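Local coordinates for B-agarase (Saccharophagus degradans, PDB 4BQ2), which hydrolyses agarose as an exo-acting beta-agarase of glycoside hydrolase family 50 from a marine bacterium, at residues A[670-682]-A[717-731]. Sequence-based numbering, arbitrary orientation.
Sequences AASQADRGEMYKD and NVGFVDVTDTPYQEM
Arg676 reaches from helix 673-688 into the loop that leads to helix 729-739, joining two neighbouring helices of the catalytic domain, which in this family is a (beta/alpha)8 barrel. The guanidinium points its NH1 edge at the face of the Tyr728 ring, NH1 over the ring centre, in a cation-pi contact with CZ of Arg676 4.8 Å from the centroid. NH2 of Arg676 also donates to Gly719 O at 2.9 Å, nearly straight at 161° and close to the guanidinium plane, while NH2 approaches from above the plane of the Gly719 carbonyl, 35° out of it. NE is taken by Ile655 O, so arginine, with its several N-H groups, suits a buried place lined by backbone carbonyls. The hydroxyl of Tyr728 is held by Asp703, which helps to fix the ring under the cation.

Met731, with the next largest share of the burial, packs between Arg676 and Tyr680. Its chain bends at chi2 (-45°) and again at chi3, a flexible path that lays CG over one guanidinium face, 3.5 Å from Arg676 NH1, and carries CE on to Tyr680 CD2. Gly677, beside Met731 SD, lets the backbones come close, with 5.2 Å between the CA atoms of Gly677 and Met731. Gln673 CB lies 3.4 Å from the carboxylate carbon CD of Glu730, and CB of Glu730 rests against the Gln673 carbonyl oxygen. About one turn beyond Gly677, Tyr680 offers its ring face to the edge of Phe720 in an offset edge-to-face pair, Phe720 CZ lying 3.9 Å from Tyr680 CE2.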
loop_
_atom_site.group_PDB
_atom_site.type_symbol
_atom_site.label_atom_id
_atom_site.label_comp_id
_atom_site.label_asym_id
_atom_site.label_seq_id
_atom_site.Cartn_x
_atom_site.Cartn_y
_atom_site.Cartn_z
ATOM N N ALA A 670 -12.598 7.600 -0.228
ATOM C CA ALA A 670 -13.716 8.181 -0.947
ATOM C C ALA A 670 -14.947 8.134 -0.054
ATOM O O ALA A 670 -14.972 7.396 0.949
ATOM C CB ALA A 670 -13.985 7.399 -2.234
ATOM N N ALA A 671 -15.967 8.886 -0.447
ATOM C CA ALA A 671 -17.190 9.077 0.359
ATOM C C ALA A 671 -18.163 7.934 0.180
ATOM O O ALA A 671 -19.067 7.768 0.999
ATOM C CB ALA A 671 -17.866 10.378 -0.027
ATOM N N SER A 672 -17.972 7.149 -0.889
ATOM C CA SER A 672 -18.938 6.138 -1.339
ATOM C C SER A 672 -18.351 5.382 -2.494
ATOM O O SER A 672 -17.317 5.835 -3.074
ATOM C CB SER A 672 -20.247 6.809 -1.811
ATOM O OG SER A 672 -20.089 7.456 -3.058
ATOM N N GLN A 673 -19.005 4.274 -2.889
ATOM C CA GLN A 673 -18.511 3.512 -4.048
ATOM C C GLN A 673 -18.490 4.375 -5.293
ATOM O O GLN A 673 -17.536 4.304 -6.076
ATOM C CB GLN A 673 -19.366 2.236 -4.302
ATOM C CG GLN A 673 -19.228 1.187 -3.201
ATOM C CD GLN A 673 -17.798 0.843 -2.937
ATOM O OE1 GLN A 673 -17.333 0.806 -1.764
ATOM N NE2 GLN A 673 -17.058 0.640 -4.004
ATOM N N ALA A 674 -19.524 5.204 -5.492
ATOM C CA ALA A 674 -19.534 6.116 -6.659
ATOM C C ALA A 674 -18.389 7.113 -6.620
ATOM O O ALA A 674 -17.760 7.411 -7.651
ATOM C CB ALA A 674 -20.857 6.860 -6.806
ATOM N N ASP A 675 -18.143 7.665 -5.438
ATOM C CA ASP A 675 -17.002 8.579 -5.286
ATOM C C ASP A 675 -15.675 7.824 -5.524
ATOM O O ASP A 675 -14.730 8.402 -6.069
ATOM C CB ASP A 675 -17.069 9.233 -3.906
ATOM C CG ASP A 675 -16.075 10.409 -3.735
ATOM O OD1 ASP A 675 -15.882 11.190 -4.668
ATOM O OD2 ASP A 675 -15.489 10.540 -2.646
ATOM N N ARG A 676 -15.592 6.547 -5.135
ATOM C CA ARG A 676 -14.394 5.741 -5.433
ATOM C C ARG A 676 -14.155 5.755 -6.929
ATOM O O ARG A 676 -13.005 5.957 -7.378
ATOM C CB ARG A 676 -14.535 4.265 -5.033
ATOM C CG ARG A 676 -14.338 3.896 -3.581
ATOM C CD ARG A 676 -14.530 2.371 -3.515
ATOM N NE ARG A 676 -13.319 1.570 -3.720
ATOM C CZ ARG A 676 -13.285 0.293 -4.108
ATOM N NH1 ARG A 676 -14.412 -0.376 -4.368
ATOM N NH2 ARG A 676 -12.114 -0.354 -4.174
ATOM N N GLY A 677 -15.244 5.565 -7.689
ATOM C CA GLY A 677 -15.173 5.562 -9.162
ATOM C C GLY A 677 -14.723 6.899 -9.742
ATOM O O GLY A 677 -13.840 6.965 -10.634
ATOM N N GLU A 678 -15.307 7.987 -9.236
ATOM C CA GLU A 678 -14.822 9.327 -9.631
ATOM C C GLU A 678 -13.344 9.579 -9.340
ATOM O O GLU A 678 -12.607 10.056 -10.199
ATOM C CB GLU A 678 -15.684 10.407 -8.970
ATOM C CG GLU A 678 -17.098 10.427 -9.559
ATOM C CD GLU A 678 -17.114 10.744 -11.054
ATOM O OE1 GLU A 678 -16.278 11.566 -11.504
ATOM O OE2 GLU A 678 -17.956 10.175 -11.804
ATOM N N MET A 679 -12.900 9.224 -8.139
ATOM C CA MET A 679 -11.511 9.403 -7.767
ATOM C C MET A 679 -10.574 8.524 -8.612
ATOM O O MET A 679 -9.452 8.937 -8.920
ATOM C CB MET A 679 -11.331 9.172 -6.278
ATOM C CG MET A 679 -12.076 10.271 -5.455
ATOM S SD MET A 679 -11.919 10.062 -3.674
ATOM C CE MET A 679 -10.151 10.176 -3.381
ATOM N N TYR A 680 -11.032 7.337 -8.992
ATOM C CA TYR A 680 -10.237 6.471 -9.894
ATOM C C TYR A 680 -9.976 7.181 -11.224
ATOM O O TYR A 680 -8.845 7.199 -11.743
ATOM C CB TYR A 680 -10.971 5.162 -10.165
ATOM C CG TYR A 680 -10.288 4.247 -11.173
ATOM C CD1 TYR A 680 -10.495 4.377 -12.546
ATOM C CD2 TYR A 680 -9.480 3.202 -10.727
ATOM C CE1 TYR A 680 -9.877 3.520 -13.443
ATOM C CE2 TYR A 680 -8.867 2.331 -11.611
ATOM C CZ TYR A 680 -9.059 2.505 -12.957
ATOM O OH TYR A 680 -8.454 1.615 -13.807
ATOM N N LYS A 681 -11.036 7.733 -11.790
ATOM C CA LYS A 681 -10.943 8.474 -13.037
ATOM C C LYS A 681 -9.992 9.677 -12.962
ATOM O O LYS A 681 -9.222 9.936 -13.904
ATOM C CB LYS A 681 -12.341 8.867 -13.515
ATOM C CG LYS A 681 -13.135 7.653 -14.022
ATOM C CD LYS A 681 -14.464 8.043 -14.642
ATOM C CE LYS A 681 -15.418 8.668 -13.634
ATOM N NZ LYS A 681 -16.758 8.633 -14.239
ATOM N N ASP A 682 -10.004 10.367 -11.827
ATOM C CA ASP A 682 -9.095 11.498 -11.611
ATOM C C ASP A 682 -7.652 11.054 -11.527
ATOM O O ASP A 682 -6.766 11.682 -12.133
ATOM C CB ASP A 682 -9.399 12.257 -10.312
ATOM C CG ASP A 682 -10.705 13.074 -10.358
ATOM O OD1 ASP A 682 -11.313 13.335 -11.420
ATOM O OD2 ASP A 682 -11.135 13.451 -9.260
ATOM N N ASN A 717 -10.929 -1.829 1.750
ATOM C CA ASN A 717 -11.815 -1.871 0.586
ATOM C C ASN A 717 -11.065 -1.423 -0.643
ATOM O O ASN A 717 -11.286 -0.337 -1.138
ATOM C CB ASN A 717 -13.076 -1.006 0.791
ATOM C CG ASN A 717 -13.944 -0.910 -0.472
ATOM O OD1 ASN A 717 -14.045 -1.879 -1.289
ATOM N ND2 ASN A 717 -14.524 0.242 -0.677
ATOM N N VAL A 718 -10.190 -2.282 -1.152
ATOM C CA VAL A 718 -9.332 -1.896 -2.247
ATOM C C VAL A 718 -9.554 -2.790 -3.463
ATOM O O VAL A 718 -8.792 -2.719 -4.425
ATOM C CB VAL A 718 -7.855 -1.831 -1.804
ATOM C CG1 VAL A 718 -7.697 -0.716 -0.784
ATOM C CG2 VAL A 718 -7.371 -3.155 -1.230
ATOM N N GLY A 719 -10.630 -3.589 -3.424
ATOM C CA GLY A 719 -10.912 -4.540 -4.518
ATOM C C GLY A 719 -11.728 -3.941 -5.648
ATOM O O GLY A 719 -12.487 -2.985 -5.437
ATOM N N PHE A 720 -11.542 -4.487 -6.851
ATOM C CA PHE A 720 -12.575 -4.400 -7.897
ATOM C C PHE A 720 -13.703 -5.407 -7.629
ATOM O O PHE A 720 -14.800 -5.250 -8.137
ATOM C CB PHE A 720 -11.957 -4.603 -9.298
ATOM C CG PHE A 720 -11.605 -3.313 -9.978
ATOM C CD1 PHE A 720 -10.692 -2.436 -9.405
ATOM C CD2 PHE A 720 -12.232 -2.953 -11.177
ATOM C CE1 PHE A 720 -10.367 -1.233 -10.046
ATOM C CE2 PHE A 720 -11.922 -1.754 -11.803
ATOM C CZ PHE A 720 -10.991 -0.882 -11.241
ATOM N N VAL A 721 -13.428 -6.415 -6.816
ATOM C CA VAL A 721 -14.490 -7.355 -6.369
ATOM C C VAL A 721 -14.457 -7.462 -4.867
ATOM O O VAL A 721 -13.401 -7.270 -4.257
ATOM C CB VAL A 721 -14.350 -8.773 -7.004
ATOM C CG1 VAL A 721 -14.403 -8.705 -8.544
ATOM C CG2 VAL A 721 -13.081 -9.507 -6.543
ATOM N N ASP A 722 -15.591 -7.830 -4.263
ATOM C CA ASP A 722 -15.631 -8.024 -2.820
ATOM C C ASP A 722 -15.343 -9.494 -2.409
ATOM O O ASP A 722 -14.923 -10.309 -3.251
ATOM C CB ASP A 722 -16.958 -7.451 -2.276
ATOM C CG ASP A 722 -18.164 -8.323 -2.565
ATOM O OD1 ASP A 722 -18.051 -9.431 -3.178
ATOM O OD2 ASP A 722 -19.274 -7.891 -2.115
ATOM N N VAL A 723 -15.531 -9.831 -1.130
ATOM C CA VAL A 723 -15.195 -11.178 -0.617
ATOM C C VAL A 723 -16.049 -12.287 -1.258
ATOM O O VAL A 723 -15.652 -13.459 -1.265
ATOM C CB VAL A 723 -15.287 -11.217 0.934
ATOM C CG1 VAL A 723 -16.732 -11.089 1.368
ATOM C CG2 VAL A 723 -14.645 -12.474 1.520
ATOM N N THR A 724 -17.216 -11.929 -1.793
ATOM C CA THR A 724 -18.084 -12.882 -2.485
ATOM C C THR A 724 -17.774 -13.028 -3.991
ATOM O O THR A 724 -18.539 -13.693 -4.747
ATOM C CB THR A 724 -19.567 -12.517 -2.302
ATOM O OG1 THR A 724 -19.864 -11.344 -3.055
ATOM C CG2 THR A 724 -19.888 -12.264 -0.824
ATOM N N ASP A 725 -16.675 -12.392 -4.419
ATOM C CA ASP A 725 -16.282 -12.350 -5.843
ATOM C C ASP A 725 -17.291 -11.571 -6.690
ATOM O O ASP A 725 -17.520 -11.883 -7.859
ATOM C CB ASP A 725 -16.073 -13.768 -6.386
ATOM C CG ASP A 725 -15.445 -13.773 -7.748
ATOM O OD1 ASP A 725 -14.464 -13.008 -7.973
ATOM O OD2 ASP A 725 -15.962 -14.544 -8.590
ATOM N N THR A 726 -17.928 -10.572 -6.090
ATOM C CA THR A 726 -18.901 -9.753 -6.832
ATOM C C THR A 726 -18.257 -8.419 -7.160
ATOM O O THR A 726 -17.775 -7.732 -6.250
ATOM C CB THR A 726 -20.204 -9.500 -6.021
ATOM O OG1 THR A 726 -20.794 -10.771 -5.694
ATOM C CG2 THR A 726 -21.235 -8.698 -6.846
ATOM N N PRO A 727 -18.287 -8.026 -8.439
ATOM C CA PRO A 727 -17.623 -6.771 -8.800
ATOM C C PRO A 727 -18.310 -5.561 -8.197
ATOM O O PRO A 727 -19.531 -5.531 -8.118
ATOM C CB PRO A 727 -17.802 -6.709 -10.304
ATOM C CG PRO A 727 -17.827 -8.157 -10.710
ATOM C CD PRO A 727 -18.666 -8.803 -9.631
ATOM N N TYR A 728 -17.520 -4.561 -7.796
ATOM C CA TYR A 728 -18.084 -3.235 -7.550
ATOM C C TYR A 728 -18.335 -2.627 -8.897
ATOM O O TYR A 728 -17.378 -2.269 -9.589
ATOM C CB TYR A 728 -17.080 -2.370 -6.810
ATOM C CG TYR A 728 -16.800 -2.848 -5.409
ATOM C CD1 TYR A 728 -17.672 -2.509 -4.366
ATOM C CD2 TYR A 728 -15.698 -3.658 -5.121
ATOM C CE1 TYR A 728 -17.418 -2.928 -3.061
ATOM C CE2 TYR A 728 -15.443 -4.092 -3.813
ATOM C CZ TYR A 728 -16.320 -3.714 -2.793
ATOM O OH TYR A 728 -16.125 -4.106 -1.494
ATOM N N GLN A 729 -19.605 -2.490 -9.285
ATOM C CA GLN A 729 -19.923 -1.935 -10.604
ATOM C C GLN A 729 -19.440 -0.518 -10.798
ATOM O O GLN A 729 -19.130 -0.118 -11.921
ATOM C CB GLN A 729 -21.429 -2.011 -10.910
ATOM C CG GLN A 729 -21.939 -3.437 -11.177
ATOM C CD GLN A 729 -21.466 -4.038 -12.512
ATOM O OE1 GLN A 729 -20.991 -3.333 -13.419
ATOM N NE2 GLN A 729 -21.598 -5.363 -12.635
ATOM N N GLU A 730 -19.388 0.266 -9.717
ATOM C CA GLU A 730 -18.838 1.646 -9.808
ATOM C C GLU A 730 -17.376 1.616 -10.274
ATOM O O GLU A 730 -16.929 2.514 -10.986
ATOM C CB GLU A 730 -18.929 2.371 -8.445
ATOM C CG GLU A 730 -20.388 2.494 -7.948
ATOM C CD GLU A 730 -20.892 1.265 -7.209
ATOM O OE1 GLU A 730 -20.208 0.207 -7.171
ATOM O OE2 GLU A 730 -21.995 1.347 -6.638
ATOM N N MET A 731 -16.627 0.599 -9.857
ATOM C CA MET A 731 -15.200 0.513 -10.231
ATOM C C MET A 731 -15.072 0.016 -11.685
ATOM O O MET A 731 -14.266 0.548 -12.487
ATOM C CB MET A 731 -14.429 -0.389 -9.251
ATOM C CG MET A 731 -14.259 0.172 -7.831
ATOM S SD MET A 731 -13.767 1.926 -7.770
ATOM C CE MET A 731 -12.253 1.865 -8.700
#